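Local coordinates for periplasmic binding protein (Pseudomonas aeruginosa, PDB 2R79) that binds heme in the periplasm of Pseudomonas aeruginosa and probably passes it to a membrane transporter for uptake of heme and its iron, at residues Q3-G9 and K24-D29; L50-L56 and V74-L78; R84-L88 and K103-W107; A210-L215 and R231-L235. One frame throughout, in Å; residues are numbered along the deposited sequence.

Contact 1 of 4, residues Q3-G9 and K24-D29; sequences QRWVSAG and KLVGVD
Parallel strands 5-7 and 25-28 pair, their axes 4.6 Å apart and 25° from alignment. The register matches Trp5 with Leu25 (CA-CA 4.6 Å), then Val6 with Gly27 and Ser7 with Val28. One residue, Val26, is inserted as a beta bulge, its psi of -9° leaving the extended range. Backbone hydrogen bonds run from Trp5 N to Lys24 O (2.7 Å), Val26 N to Trp5 O (2.7 Å), Ser7 N to Gly27 O (2.9 Å) and Asp29 N to Ser7 O (3.0 Å); Gly27 N adds a weak bond to the same Trp5 O (3.5 Å). At the C-terminal ends, Asp29 OD1 (chi1 p) accepts Gly9 N, the N-cap of helix 10-18, at 2.7 Å. Asp29 OD2 is hydrogen-bonded to Thr31 of the heme pocket, and OD1 also to Ser32. Trp5 CB (chi1 m) meets Leu25 CD2 at 3.9 Å on one face; Val6 (chi1 t), on the other, turns CG2 to Val26 CG2 of the bulge at 3.8 Å. With helix 10-18 as connection, this is the opening beta-alpha-beta crossover of the N-terminal lobe, its C-terminal strand ends directed at the heme site, where the Asp29 side chain is about 5 Å from that of the iron ligand Tyr46.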
loop_
_atom_site.group_PDB
_atom_site.type_symbol
_atom_site.label_atom_id
_atom_site.label_comp_id
_atom_site.label_asym_id
_atom_site.label_seq_id
_atom_site.Cartn_x
_atom_site.Cartn_y
_atom_site.Cartn_z
ATOM N N GLN A 3 -1.472 -8.899 -38.509
ATOM C CA GLN A 3 -2.056 -7.886 -37.634
ATOM C C GLN A 3 -2.471 -8.420 -36.271
ATOM O O GLN A 3 -2.448 -7.690 -35.281
ATOM C CB GLN A 3 -3.268 -7.246 -38.306
ATOM C CG GLN A 3 -2.939 -6.518 -39.586
ATOM C CD GLN A 3 -1.889 -5.453 -39.386
ATOM O OE1 GLN A 3 -2.086 -4.509 -38.621
ATOM N NE2 GLN A 3 -0.760 -5.598 -40.073
ATOM N N ARG A 4 -2.875 -9.683 -36.222
ATOM C CA ARG A 4 -3.284 -10.290 -34.962
ATOM C C ARG A 4 -2.294 -11.384 -34.581
ATOM O O ARG A 4 -2.192 -12.411 -35.251
ATOM C CB ARG A 4 -4.693 -10.876 -35.074
ATOM C CG ARG A 4 -5.762 -9.886 -35.545
ATOM C CD ARG A 4 -7.150 -10.330 -35.090
ATOM N NE ARG A 4 -7.582 -9.589 -33.905
ATOM C CZ ARG A 4 -8.230 -10.123 -32.875
ATOM N NH1 ARG A 4 -8.526 -11.413 -32.872
ATOM N NH2 ARG A 4 -8.587 -9.362 -31.848
ATOM N N TRP A 5 -1.570 -11.151 -33.494
ATOM C CA TRP A 5 -0.560 -12.088 -33.016
ATOM C C TRP A 5 -0.913 -12.760 -31.700
ATOM O O TRP A 5 -1.483 -12.142 -30.804
ATOM C CB TRP A 5 0.771 -11.370 -32.789
ATOM C CG TRP A 5 1.428 -10.776 -33.986
ATOM C CD1 TRP A 5 0.854 -9.985 -34.939
ATOM C CD2 TRP A 5 2.822 -10.842 -34.306
ATOM N NE1 TRP A 5 1.807 -9.548 -35.830
ATOM C CE2 TRP A 5 3.024 -10.060 -35.465
ATOM C CE3 TRP A 5 3.922 -11.485 -33.723
ATOM C CZ2 TRP A 5 4.282 -9.902 -36.053
ATOM C CZ3 TRP A 5 5.175 -11.328 -34.305
ATOM C CH2 TRP A 5 5.345 -10.539 -35.461
ATOM N N VAL A 6 -0.559 -14.032 -31.594
ATOM C CA VAL A 6 -0.739 -14.778 -30.361
ATOM C C VAL A 6 0.688 -15.242 -30.077
ATOM O O VAL A 6 1.359 -15.777 -30.964
ATOM C CB VAL A 6 -1.677 -15.980 -30.532
ATOM C CG1 VAL A 6 -1.517 -16.935 -29.361
ATOM C CG2 VAL A 6 -3.113 -15.492 -30.592
ATOM N N SER A 7 1.164 -15.012 -28.859
ATOM C CA SER A 7 2.530 -15.378 -28.530
ATOM C C SER A 7 2.690 -16.310 -27.340
ATOM O O SER A 7 2.099 -16.094 -26.275
ATOM C CB SER A 7 3.353 -14.110 -28.299
ATOM O OG SER A 7 4.683 -14.431 -27.942
ATOM N N ALA A 8 3.508 -17.341 -27.540
ATOM C CA ALA A 8 3.803 -18.337 -26.516
ATOM C C ALA A 8 5.291 -18.270 -26.190
ATOM O O ALA A 8 6.135 -18.480 -27.058
ATOM C CB ALA A 8 3.445 -19.720 -27.017
ATOM N N GLY A 9 5.606 -17.976 -24.932
ATOM C CA GLY A 9 6.993 -17.867 -24.515
ATOM C C GLY A 9 7.268 -16.462 -24.014
ATOM O O GLY A 9 7.368 -15.524 -24.801
ATOM N N LYS A 24 -0.581 -5.355 -31.548
ATOM C CA LYS A 24 -0.861 -6.448 -32.462
ATOM C C LYS A 24 -1.030 -7.778 -31.739
ATOM O O LYS A 24 -1.449 -8.761 -32.342
ATOM C CB LYS A 24 0.233 -6.548 -33.524
ATOM C CG LYS A 24 0.204 -5.380 -34.490
ATOM C CD LYS A 24 1.231 -5.517 -35.590
ATOM C CE LYS A 24 1.081 -4.384 -36.594
ATOM N NZ LYS A 24 2.206 -4.365 -37.565
ATOM N N LEU A 25 -0.710 -7.801 -30.447
ATOM C CA LEU A 25 -0.847 -9.009 -29.636
ATOM C C LEU A 25 -2.291 -9.167 -29.168
ATOM O O LEU A 25 -2.801 -8.313 -28.452
ATOM C CB LEU A 25 0.070 -8.939 -28.406
ATOM C CG LEU A 25 1.566 -9.208 -28.592
ATOM C CD1 LEU A 25 2.313 -8.949 -27.284
ATOM C CD2 LEU A 25 1.765 -10.646 -29.049
ATOM N N VAL A 26 -2.953 -10.250 -29.566
ATOM C CA VAL A 26 -4.332 -10.471 -29.144
ATOM C C VAL A 26 -4.445 -11.572 -28.094
ATOM O O VAL A 26 -5.506 -11.769 -27.503
ATOM C CB VAL A 26 -5.267 -10.819 -30.345
ATOM C CG1 VAL A 26 -5.304 -9.655 -31.325
ATOM C CG2 VAL A 26 -4.804 -12.094 -31.030
ATOM N N GLY A 27 -3.349 -12.283 -27.857
ATOM C CA GLY A 27 -3.359 -13.345 -26.870
ATOM C C GLY A 27 -1.965 -13.852 -26.554
ATOM O O GLY A 27 -1.077 -13.816 -27.407
ATOM N N VAL A 28 -1.767 -14.322 -25.326
ATOM C CA VAL A 28 -0.471 -14.839 -24.909
ATOM C C VAL A 28 -0.605 -16.024 -23.952
ATOM O O VAL A 28 -1.666 -16.251 -23.364
ATOM C CB VAL A 28 0.366 -13.747 -24.219
ATOM C CG1 VAL A 28 0.529 -12.559 -25.146
ATOM C CG2 VAL A 28 -0.297 -13.327 -22.922
ATOM N N ASP A 29 0.478 -16.781 -23.805
ATOM C CA ASP A 29 0.478 -17.930 -22.917
ATOM C C ASP A 29 0.739 -17.423 -21.501
ATOM O O ASP A 29 1.114 -16.265 -21.306
ATOM C CB ASP A 29 1.563 -18.931 -23.326
ATOM C CG ASP A 29 2.951 -18.481 -22.918
ATOM O OD1 ASP A 29 3.423 -17.452 -23.453
ATOM O OD2 ASP A 29 3.562 -19.151 -22.054
#

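Contact 2 of 4, residues L50-L56 and V74-L78; sequences LAAEGVL and VLKQL. With HEM (protoporphyrin IX containing Fe), chain D.
Residues 50-51 are extended and lead into the short helix 52-56, with Ala51 as N-cap; Ala51 O accepts Val55 N at 3.1 Å. Residues 74-78 are a piece of helix 72-80. The two helical axes approach to 10.3 Å at a crossing angle of -35°, and the closest CA pair is Ala52-Val74 at 5.9 Å. No hydrogen bond joins the segments, which meet mainly through apolar side chains. The small Ala52 faces the other helix, its CB 3.5 Å from both Val74 CG2 (chi1 p) and Gln77 NE2. Leu78 (m, t) sends CD2 across to Leu56 CG at 3.9 Å and to Ala52 CB at 4.2 Å. Before the helix, Leu50 CD1 lies 4.1 Å from Leu75 CD2. Away from this packing, the helix 52-56 meets a heme that is hydrogen-bonded to Arg203 of a neighbouring subunit: Gly54 CA is 3.4 Å from HEM O1A, and a CB on Gly54 would crowd HEM CBA. The arrangement is helix-helix packing in the N-terminal lobe of a periplasmic binding protein, with a heme-bearing subunit interface behind it.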
loop_
_atom_site.group_PDB
_atom_site.type_symbol
_atom_site.label_atom_id
_atom_site.label_comp_id
_atom_site.label_asym_id
_atom_site.label_seq_id
_atom_site.Cartn_x
_atom_site.Cartn_y
_atom_site.Cartn_z
ATOM N N LEU A 50 -0.557 -25.782 -25.135
ATOM C CA LEU A 50 -1.495 -24.855 -25.760
ATOM C C LEU A 50 -2.893 -25.410 -25.984
ATOM O O LEU A 50 -3.081 -26.602 -26.243
ATOM C CB LEU A 50 -0.952 -24.355 -27.100
ATOM C CG LEU A 50 0.288 -23.467 -27.072
ATOM C CD1 LEU A 50 0.627 -23.041 -28.491
ATOM C CD2 LEU A 50 0.036 -22.248 -26.199
ATOM N N ALA A 51 -3.869 -24.512 -25.882
ATOM C CA ALA A 51 -5.270 -24.844 -26.086
ATOM C C ALA A 51 -5.611 -24.496 -27.531
ATOM O O ALA A 51 -5.717 -23.320 -27.875
ATOM C CB ALA A 51 -6.144 -24.031 -25.128
ATOM N N ALA A 52 -5.768 -25.515 -28.373
ATOM C CA ALA A 52 -6.090 -25.296 -29.779
ATOM C C ALA A 52 -7.295 -24.369 -29.923
ATOM O O ALA A 52 -7.203 -23.300 -30.530
ATOM C CB ALA A 52 -6.368 -26.626 -30.465
ATOM N N GLU A 53 -8.423 -24.786 -29.358
ATOM C CA GLU A 53 -9.650 -24.000 -29.409
ATOM C C GLU A 53 -9.412 -22.582 -28.874
ATOM O O GLU A 53 -10.051 -21.624 -29.310
ATOM C CB GLU A 53 -10.743 -24.705 -28.594
ATOM C CG GLU A 53 -12.020 -23.899 -28.390
ATOM C CD GLU A 53 -13.059 -24.646 -27.558
ATOM O OE1 GLU A 53 -12.699 -25.173 -26.481
ATOM O OE2 GLU A 53 -14.237 -24.700 -27.978
ATOM N N GLY A 54 -8.478 -22.457 -27.936
ATOM C CA GLY A 54 -8.171 -21.160 -27.360
ATOM C C GLY A 54 -7.541 -20.171 -28.328
ATOM O O GLY A 54 -7.876 -18.985 -28.319
ATOM N N VAL A 55 -6.627 -20.645 -29.168
ATOM C CA VAL A 55 -5.972 -19.758 -30.121
ATOM C C VAL A 55 -6.886 -19.452 -31.300
ATOM O O VAL A 55 -6.957 -18.312 -31.755
ATOM C CB VAL A 55 -4.644 -20.368 -30.647
ATOM C CG1 VAL A 55 -3.815 -20.888 -29.486
ATOM C CG2 VAL A 55 -4.924 -21.474 -31.627
ATOM N N LEU A 56 -7.590 -20.470 -31.784
ATOM C CA LEU A 56 -8.495 -20.306 -32.916
ATOM C C LEU A 56 -9.558 -19.253 -32.637
ATOM O O LEU A 56 -9.940 -18.493 -33.529
ATOM C CB LEU A 56 -9.165 -21.643 -33.247
ATOM C CG LEU A 56 -8.200 -22.705 -33.778
ATOM C CD1 LEU A 56 -8.898 -24.046 -33.905
ATOM C CD2 LEU A 56 -7.646 -22.239 -35.120
ATOM N N VAL A 74 -1.213 -30.546 -31.308
ATOM C CA VAL A 74 -2.020 -29.331 -31.252
ATOM C C VAL A 74 -1.505 -28.292 -32.248
ATOM O O VAL A 74 -2.294 -27.618 -32.912
ATOM C CB VAL A 74 -2.044 -28.722 -29.813
ATOM C CG1 VAL A 74 -0.707 -28.102 -29.469
ATOM C CG2 VAL A 74 -3.143 -27.684 -29.705
ATOM N N LEU A 75 -0.184 -28.169 -32.361
ATOM C CA LEU A 75 0.403 -27.216 -33.297
ATOM C C LEU A 75 0.050 -27.634 -34.724
ATOM O O LEU A 75 -0.202 -26.789 -35.587
ATOM C CB LEU A 75 1.928 -27.161 -33.135
ATOM C CG LEU A 75 2.503 -26.602 -31.827
ATOM C CD1 LEU A 75 4.019 -26.722 -31.851
ATOM C CD2 LEU A 75 2.087 -25.150 -31.643
ATOM N N LYS A 76 0.025 -28.943 -34.961
ATOM C CA LYS A 76 -0.300 -29.475 -36.278
ATOM C C LYS A 76 -1.738 -29.165 -36.680
ATOM O O LYS A 76 -1.982 -28.648 -37.772
ATOM C CB LYS A 76 -0.062 -30.988 -36.315
ATOM C CG LYS A 76 1.399 -31.380 -36.114
ATOM C CD LYS A 76 2.298 -30.763 -37.186
ATOM C CE LYS A 76 3.774 -30.942 -36.854
ATOM N NZ LYS A 76 4.137 -32.376 -36.681
ATOM N N GLN A 77 -2.691 -29.472 -35.804
ATOM C CA GLN A 77 -4.087 -29.200 -36.120
ATOM C C GLN A 77 -4.274 -27.704 -36.347
ATOM O O GLN A 77 -5.142 -27.291 -37.118
ATOM C CB GLN A 77 -5.016 -29.690 -35.000
ATOM C CG GLN A 77 -4.935 -28.918 -33.693
ATOM C CD GLN A 77 -6.011 -29.344 -32.696
ATOM O OE1 GLN A 77 -7.209 -29.245 -32.975
ATOM N NE2 GLN A 77 -5.584 -29.818 -31.528
ATOM N N LEU A 78 -3.451 -26.895 -35.682
ATOM C CA LEU A 78 -3.532 -25.449 -35.841
ATOM C C LEU A 78 -3.100 -25.058 -37.246
ATOM O O LEU A 78 -3.753 -24.247 -37.905
ATOM C CB LEU A 78 -2.645 -24.733 -34.815
ATOM C CG LEU A 78 -3.137 -24.691 -33.369
ATOM C CD1 LEU A 78 -2.205 -23.828 -32.539
ATOM C CD2 LEU A 78 -4.547 -24.133 -33.326
HETATM C CHA HEM D . -11.606 -22.319 -21.615
HETATM C CHB HEM D . -9.318 -20.321 -17.742
HETATM C CHC HEM D . -13.609 -19.705 -15.555
HETATM C CHD HEM D . -15.891 -21.761 -19.339
HETATM C C1A HEM D . -10.585 -21.833 -20.753
HETATM C C2A HEM D . -9.163 -21.755 -21.059
HETATM C C3A HEM D . -8.538 -21.227 -19.960
HETATM C C4A HEM D . -9.562 -20.936 -18.989
HETATM C CMA HEM D . -7.034 -21.026 -19.759
HETATM C CAA HEM D . -8.438 -22.150 -22.346
HETATM C CBA HEM D . -8.398 -21.044 -23.398
HETATM C CGA HEM D . -9.760 -20.767 -24.012
HETATM O O1A HEM D . -10.284 -21.647 -24.734
HETATM O O2A HEM D . -10.312 -19.669 -23.768
HETATM C C1B HEM D . -10.278 -20.052 -16.761
HETATM C C2B HEM D . -10.016 -19.405 -15.483
HETATM C C3B HEM D . -11.229 -19.218 -14.866
HETATM C C4B HEM D . -12.226 -19.772 -15.766
HETATM C CMB HEM D . -8.632 -19.068 -14.897
HETATM C CAB HEM D . -11.477 -18.663 -13.611
HETATM C CBB HEM D . -10.895 -17.531 -13.135
HETATM C C1C HEM D . -14.601 -20.226 -16.399
HETATM C C2C HEM D . -16.022 -20.105 -16.160
HETATM C C3C HEM D . -16.675 -20.624 -17.230
HETATM C C4C HEM D . -15.640 -21.158 -18.100
HETATM C CMC HEM D . -16.690 -19.524 -14.922
HETATM C CAC HEM D . -18.032 -20.460 -17.509
HETATM C CBC HEM D . -18.966 -21.424 -17.322
HETATM C C1D HEM D . -14.917 -22.126 -20.265
HETATM C C2D HEM D . -15.231 -22.667 -21.564
HETATM C C3D HEM D . -14.054 -22.863 -22.197
HETATM C C4D HEM D . -12.988 -22.380 -21.314
HETATM C CMD HEM D . -16.618 -22.980 -22.121
HETATM C CAD HEM D . -13.965 -23.595 -23.536
HETATM C CBD HEM D . -13.274 -24.959 -23.522
HETATM C CGD HEM D . -14.020 -26.023 -22.719
HETATM O O1D HEM D . -13.536 -27.178 -22.684
HETATM O O2D HEM D . -15.082 -25.719 -22.125
HETATM N NA HEM D . -10.815 -21.348 -19.457
HETATM N NB HEM D . -11.637 -20.329 -16.910
HETATM N NC HEM D . -14.361 -20.892 -17.593
HETATM N ND HEM D . -13.538 -21.960 -20.100
HETATM FE FE HEM D . -12.563 -21.306 -18.451
#

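Contact 3 of 4, residues R84-L88 and K103-W107; sequences RVETL and KLGDW
Strand 85-87, extended and at the edge of the parallel sheet, is overlaid by the C-terminal part of helix 94-108, whose regular turn is marked by Trp107 N hydrogen-bonded to Lys103 O at 2.9 Å. The nearest CA pair is Leu88-Lys103, 8.3 Å apart, so side chains fill the gap. Lys103 (m, then all t) stretches toward the strand end and brings NZ to 4.2 Å from Thr87 O, too far for a hydrogen bond. Leu104 (m, t) turns CD2 onto Leu88 CD2 at 3.8 Å, beside Trp5 of the central strand 5-7. Trp107 (chi1 m, chi2 -35°) supplies most of the helix's side of the contact. Over one ring face lie Arg84, fully extended, in a cation-pi interaction with CZ 4.5 Å from the centroid of the Trp107 five-membered ring, and Glu86 (chi1 m, chi2 m), whose CG makes a CH-pi contact 3.9 Å from the centroid of the six-membered ring. A salt bridge from Arg84 NE to Glu86 OE2 (3.1 Å) ties these two charges together. Leu88 CD1 reaches the ring edge, 3.7 Å from Trp107 CZ3. This is the layering of helix on sheet seen in Rossmann-like alpha/beta lobes, here finished at the edge strand by a partly exposed tryptophan under a charged pair.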
loop_
_atom_site.group_PDB
_atom_site.type_symbol
_atom_site.label_atom_id
_atom_site.label_comp_id
_atom_site.label_asym_id
_atom_site.label_seq_id
_atom_site.Cartn_x
_atom_site.Cartn_y
_atom_site.Cartn_z
ATOM N N ARG A 84 -0.993 -19.453 -39.275
ATOM C CA ARG A 84 0.424 -19.343 -39.591
ATOM C C ARG A 84 1.240 -19.541 -38.309
ATOM O O ARG A 84 1.233 -18.687 -37.420
ATOM C CB ARG A 84 0.720 -17.971 -40.189
ATOM C CG ARG A 84 2.184 -17.725 -40.470
ATOM C CD ARG A 84 2.404 -16.315 -40.973
ATOM N NE ARG A 84 3.819 -16.009 -41.141
ATOM C CZ ARG A 84 4.279 -14.840 -41.574
ATOM N NH1 ARG A 84 3.431 -13.869 -41.885
ATOM N NH2 ARG A 84 5.585 -14.639 -41.690
ATOM N N VAL A 85 1.936 -20.670 -38.218
ATOM C CA VAL A 85 2.741 -20.979 -37.039
ATOM C C VAL A 85 4.236 -20.807 -37.287
ATOM O O VAL A 85 4.820 -21.495 -38.125
ATOM C CB VAL A 85 2.491 -22.425 -36.562
ATOM C CG1 VAL A 85 3.426 -22.770 -35.418
ATOM C CG2 VAL A 85 1.051 -22.577 -36.125
ATOM N N GLU A 86 4.847 -19.884 -36.552
ATOM C CA GLU A 86 6.275 -19.620 -36.676
ATOM C C GLU A 86 7.010 -20.145 -35.449
ATOM O O GLU A 86 6.520 -20.037 -34.325
ATOM C CB GLU A 86 6.534 -18.119 -36.797
ATOM C CG GLU A 86 5.974 -17.464 -38.041
ATOM C CD GLU A 86 6.603 -17.985 -39.314
ATOM O OE1 GLU A 86 7.844 -18.121 -39.353
ATOM O OE2 GLU A 86 5.857 -18.243 -40.282
ATOM N N THR A 87 8.191 -20.707 -35.663
ATOM C CA THR A 87 8.970 -21.227 -34.553
ATOM C C THR A 87 10.311 -20.525 -34.474
ATOM O O THR A 87 11.141 -20.652 -35.369
ATOM C CB THR A 87 9.212 -22.740 -34.691
ATOM O OG1 THR A 87 7.953 -23.426 -34.675
ATOM C CG2 THR A 87 10.074 -23.248 -33.539
ATOM N N LEU A 88 10.507 -19.758 -33.409
ATOM C CA LEU A 88 11.763 -19.057 -33.215
ATOM C C LEU A 88 12.646 -19.933 -32.345
ATOM O O LEU A 88 12.244 -21.032 -31.965
ATOM C CB LEU A 88 11.533 -17.691 -32.564
ATOM C CG LEU A 88 11.066 -16.622 -33.557
ATOM C CD1 LEU A 88 9.708 -16.997 -34.120
ATOM C CD2 LEU A 88 10.996 -15.280 -32.867
ATOM N N LYS A 103 13.744 -11.837 -37.522
ATOM C CA LYS A 103 12.423 -12.259 -37.970
ATOM C C LYS A 103 11.306 -11.374 -37.420
ATOM O O LYS A 103 10.469 -10.888 -38.179
ATOM C CB LYS A 103 12.167 -13.711 -37.571
ATOM C CG LYS A 103 13.148 -14.691 -38.174
ATOM C CD LYS A 103 12.810 -16.125 -37.790
ATOM C CE LYS A 103 13.808 -17.092 -38.407
ATOM N NZ LYS A 103 13.435 -18.512 -38.155
ATOM N N LEU A 104 11.292 -11.169 -36.104
ATOM C CA LEU A 104 10.264 -10.339 -35.484
ATOM C C LEU A 104 10.239 -8.972 -36.141
ATOM O O LEU A 104 9.173 -8.431 -36.431
ATOM C CB LEU A 104 10.523 -10.182 -33.987
ATOM C CG LEU A 104 10.400 -11.451 -33.143
ATOM C CD1 LEU A 104 10.662 -11.113 -31.683
ATOM C CD2 LEU A 104 9.010 -12.052 -33.313
ATOM N N GLY A 105 11.420 -8.419 -36.381
ATOM C CA GLY A 105 11.501 -7.119 -37.015
ATOM C C GLY A 105 10.805 -7.123 -38.362
ATOM O O GLY A 105 10.035 -6.215 -38.671
ATOM N N ASP A 106 11.061 -8.156 -39.161
ATOM C CA ASP A 106 10.458 -8.255 -40.480
ATOM C C ASP A 106 8.946 -8.438 -40.451
ATOM O O ASP A 106 8.230 -7.730 -41.155
ATOM C CB ASP A 106 11.096 -9.392 -41.287
ATOM C CG ASP A 106 12.523 -9.079 -41.720
ATOM O OD1 ASP A 106 12.884 -7.883 -41.795
ATOM O OD2 ASP A 106 13.283 -10.033 -42.002
ATOM N N TRP A 107 8.455 -9.380 -39.655
ATOM C CA TRP A 107 7.013 -9.602 -39.594
ATOM C C TRP A 107 6.273 -8.417 -38.975
ATOM O O TRP A 107 5.062 -8.282 -39.138
ATOM C CB TRP A 107 6.680 -10.871 -38.801
ATOM C CG TRP A 107 7.375 -12.107 -39.279
ATOM C CD1 TRP A 107 7.687 -12.428 -40.570
ATOM C CD2 TRP A 107 7.843 -13.195 -38.471
ATOM N NE1 TRP A 107 8.326 -13.646 -40.616
ATOM C CE2 TRP A 107 8.435 -14.139 -39.342
ATOM C CE3 TRP A 107 7.821 -13.465 -37.095
ATOM C CZ2 TRP A 107 9.004 -15.336 -38.880
ATOM C CZ3 TRP A 107 8.388 -14.660 -36.635
ATOM C CH2 TRP A 107 8.972 -15.576 -37.529
#

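Contact 4 of 4, residues A210-L215 and R231-L235; sequences ARAALL and RLLVL
Helix 207-217 lies across strand 232-235, the segment axes 9.6 Å apart at closest approach and 120° from each other in direction. Arg211 (m, t, t, chi4 75°) reaches from the helix to the strand backbone, where its NE donates to Leu232 O at 2.8 Å; Arg211 NH2, less certainly placed, adds a weak bond to the same oxygen. Asp208 and Asp278 lie near Arg211 as long, weak ion pairs, and Leu232 N has a weak hydrogen bond to Asp278. The helix follows strand 197-202, which pairs in parallel with strand 232-235, so the contact belongs to a beta-alpha-beta crossover of the C-terminal lobe. Alternate strand side chains face the helix: Val234 CG2 sits over one face of the guanidinium and 4.1 Å from Ala210 CB, while Leu232 CD1 meets Leu215 CD1 at 4.2 Å and Leu214 CD2 at 4.4 Å. Within the helix, Leu214 N and Leu215 N are hydrogen-bonded to Ala210 O and Arg211 O, respectively, both at 3.0 Å, and Leu214 O accepts the side chain of Asn218.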
loop_
_atom_site.group_PDB
_atom_site.type_symbol
_atom_site.label_atom_id
_atom_site.label_comp_id
_atom_site.label_asym_id
_atom_site.label_seq_id
_atom_site.Cartn_x
_atom_site.Cartn_y
_atom_site.Cartn_z
ATOM N N ALA A 210 9.717 -18.658 -1.053
ATOM C CA ALA A 210 10.480 -19.527 -1.926
ATOM C C ALA A 210 11.647 -20.125 -1.148
ATOM O O ALA A 210 11.937 -21.309 -1.282
ATOM C CB ALA A 210 10.990 -18.745 -3.139
ATOM N N ARG A 211 12.311 -19.310 -0.329
ATOM C CA ARG A 211 13.447 -19.786 0.459
ATOM C C ARG A 211 13.028 -20.848 1.456
ATOM O O ARG A 211 13.677 -21.896 1.576
ATOM C CB ARG A 211 14.098 -18.649 1.237
ATOM C CG ARG A 211 14.697 -17.582 0.378
ATOM C CD ARG A 211 15.616 -16.667 1.157
ATOM N NE ARG A 211 16.188 -15.708 0.227
ATOM C CZ ARG A 211 15.528 -14.676 -0.291
ATOM N NH1 ARG A 211 14.267 -14.445 0.044
ATOM N NH2 ARG A 211 16.111 -13.910 -1.199
ATOM N N ALA A 212 11.948 -20.560 2.179
ATOM C CA ALA A 212 11.446 -21.474 3.189
ATOM C C ALA A 212 11.057 -22.809 2.572
ATOM O O ALA A 212 11.404 -23.860 3.101
ATOM C CB ALA A 212 10.255 -20.856 3.913
ATOM N N ALA A 213 10.337 -22.769 1.454
ATOM C CA ALA A 213 9.926 -23.998 0.794
ATOM C C ALA A 213 11.148 -24.788 0.342
ATOM O O ALA A 213 11.206 -26.009 0.484
ATOM C CB ALA A 213 9.050 -23.685 -0.390
ATOM N N LEU A 214 12.134 -24.084 -0.193
ATOM C CA LEU A 214 13.347 -24.729 -0.663
ATOM C C LEU A 214 14.023 -25.509 0.460
ATOM O O LEU A 214 14.439 -26.653 0.276
ATOM C CB LEU A 214 14.316 -23.681 -1.207
ATOM C CG LEU A 214 15.616 -24.211 -1.813
ATOM C CD1 LEU A 214 15.319 -24.848 -3.158
ATOM C CD2 LEU A 214 16.609 -23.073 -1.974
ATOM N N LEU A 215 14.131 -24.881 1.626
ATOM C CA LEU A 215 14.781 -25.508 2.766
ATOM C C LEU A 215 13.956 -26.645 3.350
ATOM O O LEU A 215 14.513 -27.648 3.812
ATOM C CB LEU A 215 15.081 -24.451 3.823
ATOM C CG LEU A 215 16.154 -23.462 3.343
ATOM C CD1 LEU A 215 16.121 -22.181 4.153
ATOM C CD2 LEU A 215 17.513 -24.130 3.441
ATOM N N ARG A 231 22.676 -16.151 1.064
ATOM C CA ARG A 231 22.772 -15.973 -0.370
ATOM C C ARG A 231 21.934 -16.930 -1.213
ATOM O O ARG A 231 22.403 -17.493 -2.207
ATOM C CB ARG A 231 24.232 -16.027 -0.810
ATOM C CG ARG A 231 25.028 -14.863 -0.281
ATOM C CD ARG A 231 26.399 -14.759 -0.907
ATOM N NE ARG A 231 27.190 -13.771 -0.193
ATOM C CZ ARG A 231 28.367 -13.314 -0.598
ATOM N NH1 ARG A 231 28.896 -13.767 -1.734
ATOM N NH2 ARG A 231 29.007 -12.395 0.126
ATOM N N LEU A 232 20.695 -17.127 -0.789
ATOM C CA LEU A 232 19.752 -17.932 -1.539
ATOM C C LEU A 232 18.996 -16.830 -2.276
ATOM O O LEU A 232 18.092 -16.208 -1.717
ATOM C CB LEU A 232 18.807 -18.689 -0.608
ATOM C CG LEU A 232 19.425 -19.747 0.304
ATOM C CD1 LEU A 232 18.318 -20.441 1.085
ATOM C CD2 LEU A 232 20.213 -20.756 -0.528
ATOM N N LEU A 233 19.402 -16.566 -3.512
ATOM C CA LEU A 233 18.807 -15.511 -4.318
ATOM C C LEU A 233 17.615 -15.996 -5.130
ATOM O O LEU A 233 17.683 -17.015 -5.809
ATOM C CB LEU A 233 19.874 -14.930 -5.240
ATOM C CG LEU A 233 21.210 -14.653 -4.533
ATOM C CD1 LEU A 233 22.280 -14.296 -5.549
ATOM C CD2 LEU A 233 21.040 -13.539 -3.513
ATOM N N VAL A 234 16.518 -15.256 -5.061
ATOM C CA VAL A 234 15.317 -15.637 -5.787
ATOM C C VAL A 234 15.212 -14.845 -7.069
ATOM O O VAL A 234 15.172 -13.616 -7.057
ATOM C CB VAL A 234 14.068 -15.428 -4.921
ATOM C CG1 VAL A 234 12.823 -15.889 -5.668
ATOM C CG2 VAL A 234 14.227 -16.220 -3.625
ATOM N N LEU A 235 15.180 -15.565 -8.183
ATOM C CA LEU A 235 15.111 -14.950 -9.495
ATOM C C LEU A 235 13.745 -15.127 -10.144
ATOM O O LEU A 235 13.093 -16.162 -9.980
ATOM C CB LEU A 235 16.172 -15.564 -10.417
ATOM C CG LEU A 235 16.379 -14.864 -11.761
ATOM C CD1 LEU A 235 17.123 -13.558 -11.527
ATOM C CD2 LEU A 235 17.167 -15.750 -12.702
#

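In the fold
Contacts 1, 2 and 3 belong to the N-terminal lobe; contact 4 is in the other lobe, its centre 32 to 37 Å from theirs. Contacts 1 and 3 share the four-stranded sheet and touch directly, Trp5 CZ2 lying 3.6 Å from Trp107 O. Contacts 1 and 4 are buried, whereas 2 and 3 are partly exposed. The chemistry follows position: backbone hydrogen bonds join neighbouring strands in contact 1, mainly apolar packing, without a hydrogen bond, joins the helices of contact 2, charged groups over an aromatic face mark the sheet edge in contact 3, and contact 4 sets one arginine bonded to a strand carbonyl among aliphatic side chains.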